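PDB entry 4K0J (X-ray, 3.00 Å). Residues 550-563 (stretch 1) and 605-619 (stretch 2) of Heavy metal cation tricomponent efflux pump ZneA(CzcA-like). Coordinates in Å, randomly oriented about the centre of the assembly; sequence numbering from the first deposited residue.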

# COMPACT_ATOMS: atom_id res chain seq x y z
N LEU C 550 -22.93 -28.75 0.65
CA LEU C 550 -21.50 -28.62 0.92
C LEU C 550 -21.14 -29.15 2.31
O LEU C 550 -20.99 -28.38 3.26
CB LEU C 550 -21.03 -27.17 0.75
CG LEU C 550 -20.04 -26.90 -0.39
CD1 LEU C 550 -20.77 -26.76 -1.72
CD2 LEU C 550 -19.18 -25.69 -0.10
N ASP C 551 -20.99 -30.47 2.41
CA ASP C 551 -20.80 -31.13 3.69
C ASP C 551 -19.41 -30.89 4.30
O ASP C 551 -18.39 -31.24 3.71
CB ASP C 551 -21.05 -32.63 3.55
CG ASP C 551 -21.47 -33.29 4.85
OD1 ASP C 551 -21.25 -32.69 5.92
OD2 ASP C 551 -22.01 -34.41 4.80
N GLU C 552 -19.39 -30.29 5.48
CA GLU C 552 -18.16 -30.15 6.24
C GLU C 552 -18.06 -31.32 7.22
O GLU C 552 -18.90 -32.23 7.21
CB GLU C 552 -18.14 -28.81 6.98
CG GLU C 552 -18.52 -27.62 6.10
CD GLU C 552 -18.55 -26.30 6.86
OE1 GLU C 552 -18.33 -26.29 8.09
OE2 GLU C 552 -18.81 -25.26 6.21
N GLY C 553 -17.05 -31.32 8.07
CA GLY C 553 -16.86 -32.41 9.01
C GLY C 553 -17.90 -32.50 10.11
O GLY C 553 -18.09 -33.56 10.71
N SER C 554 -18.60 -31.39 10.36
CA SER C 554 -19.44 -31.29 11.55
C SER C 554 -20.74 -30.54 11.33
O SER C 554 -21.17 -30.34 10.19
CB SER C 554 -18.65 -30.63 12.68
OG SER C 554 -17.97 -29.48 12.22
N ILE C 555 -21.37 -30.15 12.43
CA ILE C 555 -22.62 -29.38 12.40
C ILE C 555 -22.61 -28.27 13.45
O ILE C 555 -22.32 -28.52 14.61
CB ILE C 555 -23.84 -30.29 12.68
CG1 ILE C 555 -24.02 -31.32 11.57
CG2 ILE C 555 -25.11 -29.46 12.82
CD1 ILE C 555 -25.22 -32.21 11.78
N TRP C 556 -22.94 -27.04 13.05
CA TRP C 556 -22.98 -25.91 13.98
C TRP C 556 -24.41 -25.52 14.37
O TRP C 556 -25.32 -25.58 13.56
CB TRP C 556 -22.26 -24.71 13.39
CG TRP C 556 -21.99 -23.62 14.37
CD1 TRP C 556 -22.78 -22.54 14.63
CD2 TRP C 556 -20.84 -23.50 15.21
NE1 TRP C 556 -22.20 -21.76 15.60
CE2 TRP C 556 -21.01 -22.32 15.97
CE3 TRP C 556 -19.69 -24.27 15.40
CZ2 TRP C 556 -20.06 -21.90 16.91
CZ3 TRP C 556 -18.76 -23.85 16.33
CH2 TRP C 556 -18.95 -22.67 17.07
N LEU C 557 -24.58 -25.09 15.62
CA LEU C 557 -25.89 -24.75 16.14
C LEU C 557 -25.96 -23.32 16.69
O LEU C 557 -25.07 -22.87 17.41
CB LEU C 557 -26.29 -25.73 17.25
CG LEU C 557 -26.97 -27.07 16.92
CD1 LEU C 557 -26.12 -27.94 16.02
CD2 LEU C 557 -27.28 -27.81 18.20
N GLN C 558 -27.03 -22.61 16.33
CA GLN C 558 -27.33 -21.33 16.97
C GLN C 558 -28.50 -21.52 17.92
O GLN C 558 -29.65 -21.30 17.55
CB GLN C 558 -27.66 -20.27 15.92
CG GLN C 558 -26.47 -19.87 15.07
CD GLN C 558 -25.50 -18.98 15.81
OE1 GLN C 558 -25.86 -18.35 16.81
NE2 GLN C 558 -24.26 -18.93 15.34
N VAL C 559 -28.19 -21.95 19.13
CA VAL C 559 -29.21 -22.33 20.10
C VAL C 559 -29.71 -21.14 20.90
O VAL C 559 -28.94 -20.48 21.59
CB VAL C 559 -28.69 -23.43 21.04
CG1 VAL C 559 -29.68 -23.69 22.15
CG2 VAL C 559 -28.42 -24.71 20.25
N THR C 560 -31.02 -20.88 20.80
CA THR C 560 -31.64 -19.73 21.47
C THR C 560 -32.39 -20.14 22.73
O THR C 560 -33.10 -21.14 22.76
CB THR C 560 -32.59 -18.98 20.53
OG1 THR C 560 -31.93 -18.72 19.28
CG2 THR C 560 -33.02 -17.67 21.15
N LEU C 561 -32.23 -19.34 23.78
CA LEU C 561 -32.77 -19.66 25.09
C LEU C 561 -33.69 -18.54 25.59
O LEU C 561 -33.68 -17.44 25.05
CB LEU C 561 -31.62 -19.90 26.06
CG LEU C 561 -31.27 -21.35 26.40
CD1 LEU C 561 -31.34 -22.24 25.18
CD2 LEU C 561 -29.90 -21.42 27.03
N PRO C 562 -34.51 -18.84 26.63
CA PRO C 562 -35.42 -17.83 27.19
C PRO C 562 -34.71 -16.55 27.64
O PRO C 562 -33.56 -16.61 28.05
CB PRO C 562 -36.06 -18.56 28.38
CG PRO C 562 -35.30 -19.85 28.53
CD PRO C 562 -34.77 -20.17 27.19
N PRO C 563 -35.40 -15.40 27.54
CA PRO C 563 -34.86 -14.07 27.82
C PRO C 563 -34.54 -13.82 29.30
O PRO C 563 -35.28 -14.26 30.18
CB PRO C 563 -35.98 -13.14 27.36
CG PRO C 563 -37.22 -13.95 27.55
CD PRO C 563 -36.82 -15.33 27.15
N SER C 605 -25.35 -13.08 25.18
CA SER C 605 -25.83 -13.17 26.55
C SER C 605 -25.94 -14.65 26.89
O SER C 605 -25.79 -15.49 26.00
CB SER C 605 -27.18 -12.47 26.67
OG SER C 605 -28.03 -12.80 25.58
N PRO C 606 -26.19 -14.98 28.17
CA PRO C 606 -26.32 -16.41 28.51
C PRO C 606 -27.50 -17.07 27.81
O PRO C 606 -27.54 -18.30 27.69
CB PRO C 606 -26.55 -16.38 30.02
CG PRO C 606 -25.88 -15.14 30.47
CD PRO C 606 -26.09 -14.14 29.37
N SER C 607 -28.45 -16.27 27.36
CA SER C 607 -29.60 -16.80 26.63
C SER C 607 -29.20 -17.20 25.22
O SER C 607 -29.97 -17.83 24.51
CB SER C 607 -30.74 -15.77 26.59
OG SER C 607 -30.28 -14.52 26.13
N HIS C 608 -27.98 -16.85 24.83
CA HIS C 608 -27.46 -17.24 23.53
C HIS C 608 -26.42 -18.34 23.66
O HIS C 608 -25.53 -18.27 24.49
CB HIS C 608 -26.84 -16.05 22.81
CG HIS C 608 -26.25 -16.41 21.48
ND1 HIS C 608 -24.96 -16.86 21.34
CD2 HIS C 608 -26.79 -16.40 20.24
CE1 HIS C 608 -24.72 -17.11 20.06
NE2 HIS C 608 -25.81 -16.84 19.37
N ILE C 609 -26.55 -19.37 22.84
CA ILE C 609 -25.54 -20.40 22.78
C ILE C 609 -25.17 -20.64 21.34
O ILE C 609 -26.00 -20.55 20.44
CB ILE C 609 -26.03 -21.75 23.37
CG1 ILE C 609 -26.88 -21.56 24.61
CG2 ILE C 609 -24.84 -22.65 23.69
CD1 ILE C 609 -27.28 -22.87 25.26
N GLU C 610 -23.89 -20.93 21.13
CA GLU C 610 -23.44 -21.51 19.89
C GLU C 610 -22.89 -22.86 20.24
O GLU C 610 -22.07 -22.99 21.15
CB GLU C 610 -22.35 -20.64 19.26
CG GLU C 610 -22.88 -19.43 18.53
CD GLU C 610 -21.77 -18.60 17.93
OE1 GLU C 610 -21.95 -18.08 16.81
OE2 GLU C 610 -20.71 -18.48 18.58
N THR C 611 -23.35 -23.89 19.54
CA THR C 611 -22.95 -25.25 19.83
C THR C 611 -22.17 -25.87 18.68
O THR C 611 -22.53 -25.69 17.52
CB THR C 611 -24.18 -26.13 20.16
OG1 THR C 611 -24.99 -25.46 21.14
CG2 THR C 611 -23.77 -27.50 20.68
N ALA C 612 -21.10 -26.60 18.99
CA ALA C 612 -20.38 -27.35 17.97
C ALA C 612 -20.65 -28.84 18.12
O ALA C 612 -20.44 -29.42 19.19
CB ALA C 612 -18.90 -27.05 18.03
N VAL C 613 -21.12 -29.46 17.05
CA VAL C 613 -21.45 -30.88 17.05
C VAL C 613 -20.56 -31.67 16.10
O VAL C 613 -20.72 -31.60 14.88
CB VAL C 613 -22.90 -31.12 16.63
CG1 VAL C 613 -23.22 -32.60 16.66
CG2 VAL C 613 -23.83 -30.35 17.55
N THR C 614 -19.61 -32.41 16.67
CA THR C 614 -18.67 -33.19 15.88
C THR C 614 -19.23 -34.60 15.68
O THR C 614 -19.89 -35.14 16.56
CB THR C 614 -17.30 -33.28 16.57
OG1 THR C 614 -17.37 -34.18 17.68
CG2 THR C 614 -16.85 -31.91 17.05
N LEU C 615 -18.95 -35.18 14.52
CA LEU C 615 -19.50 -36.49 14.18
C LEU C 615 -18.44 -37.57 14.10
O LEU C 615 -17.24 -37.30 14.18
CB LEU C 615 -20.24 -36.41 12.84
CG LEU C 615 -21.26 -35.28 12.68
CD1 LEU C 615 -21.93 -35.36 11.31
CD2 LEU C 615 -22.28 -35.32 13.80
N HIS C 616 -18.90 -38.81 13.95
CA HIS C 616 -18.02 -39.93 13.64
C HIS C 616 -17.83 -40.00 12.13
O HIS C 616 -18.64 -39.44 11.39
CB HIS C 616 -18.63 -41.24 14.15
CG HIS C 616 -18.48 -41.44 15.62
ND1 HIS C 616 -17.27 -41.71 16.22
CD2 HIS C 616 -19.40 -41.40 16.62
CE1 HIS C 616 -17.45 -41.84 17.53
NE2 HIS C 616 -18.73 -41.66 17.79
N PRO C 617 -16.75 -40.66 11.67
CA PRO C 617 -16.60 -40.89 10.24
C PRO C 617 -17.85 -41.56 9.67
O PRO C 617 -18.36 -42.50 10.28
CB PRO C 617 -15.42 -41.85 10.18
CG PRO C 617 -14.61 -41.52 11.37
CD PRO C 617 -15.59 -41.13 12.44
N TYR C 618 -18.34 -41.07 8.54
CA TYR C 618 -19.52 -41.63 7.89
C TYR C 618 -19.32 -43.12 7.65
O TYR C 618 -20.27 -43.90 7.65
CB TYR C 618 -19.80 -40.93 6.57
CG TYR C 618 -20.05 -39.45 6.69
CD1 TYR C 618 -20.58 -38.90 7.85
CD2 TYR C 618 -19.76 -38.59 5.64
CE1 TYR C 618 -20.81 -37.54 7.97
CE2 TYR C 618 -19.98 -37.23 5.74
CZ TYR C 618 -20.51 -36.71 6.91
OH TYR C 618 -20.73 -35.36 7.01
N SER C 619 -18.06 -43.50 7.46
CA SER C 619 -17.66 -44.89 7.27
C SER C 619 -18.18 -45.78 8.39
O SER C 619 -18.61 -46.91 8.15
CB SER C 619 -16.14 -44.98 7.21
OG SER C 619 -15.58 -43.79 6.66

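Two antiparallel strands meet edge to edge through their backbones, but the fit of their side chains gives each face of the resulting sheet its character, as in ZneA. The two strands, paired from I555 to T560 and from H608 to V613, run with an angle of 161° between their directions. I555, L557 and V559 form hydrogen-bonded pairs with V613, T611 and I609. In the central pair, L557 N donates to T611 O and T611 N to L557 O, both at 2.9 Å; V559 N to I609 O, also 2.9 Å, is weak.

The side chains of these pairs share one face, where branched aliphatic groups interlock. L557 reaches diagonally past its partner, so that its CD1 lies 3.7 Å from V613 CG2, while V559 CG2 packs 3.6 Å from T611 OG1. Beyond the strand, L561 extends the same packing, its CD2 3.5 Å from I609 CD1. Branching at CB suits I555, V559, I609 and V613 to such a surface, because bulk close to the backbone fills the space between neighbours.

The other face is built differently. W556 (chi1 t) swings its large ring back over the partner strand, and the small side chain of A612 leaves space for it: CZ3 lies 3.6 Å from A612 CB, and CZ2 lies 3.5 Å from E610 CB. Next along, Q558 folds its amide between two polar neighbours, accepting from H608 NE2 through OE1 (3.0 Å) and donating through NE2 to E610 OE1 (2.9 Å). An amide, with an acceptor and a donor side by side, is well matched to this buried position.

The ends are closed separately. The turn from S605 to H608 presents S607 O to L561 N at 2.8 Å, and S607 CB sits 3.3 Å from P562 O. At the far end, Y618 OH makes a weak hydrogen bond to D551 OD2 (2.7 Å).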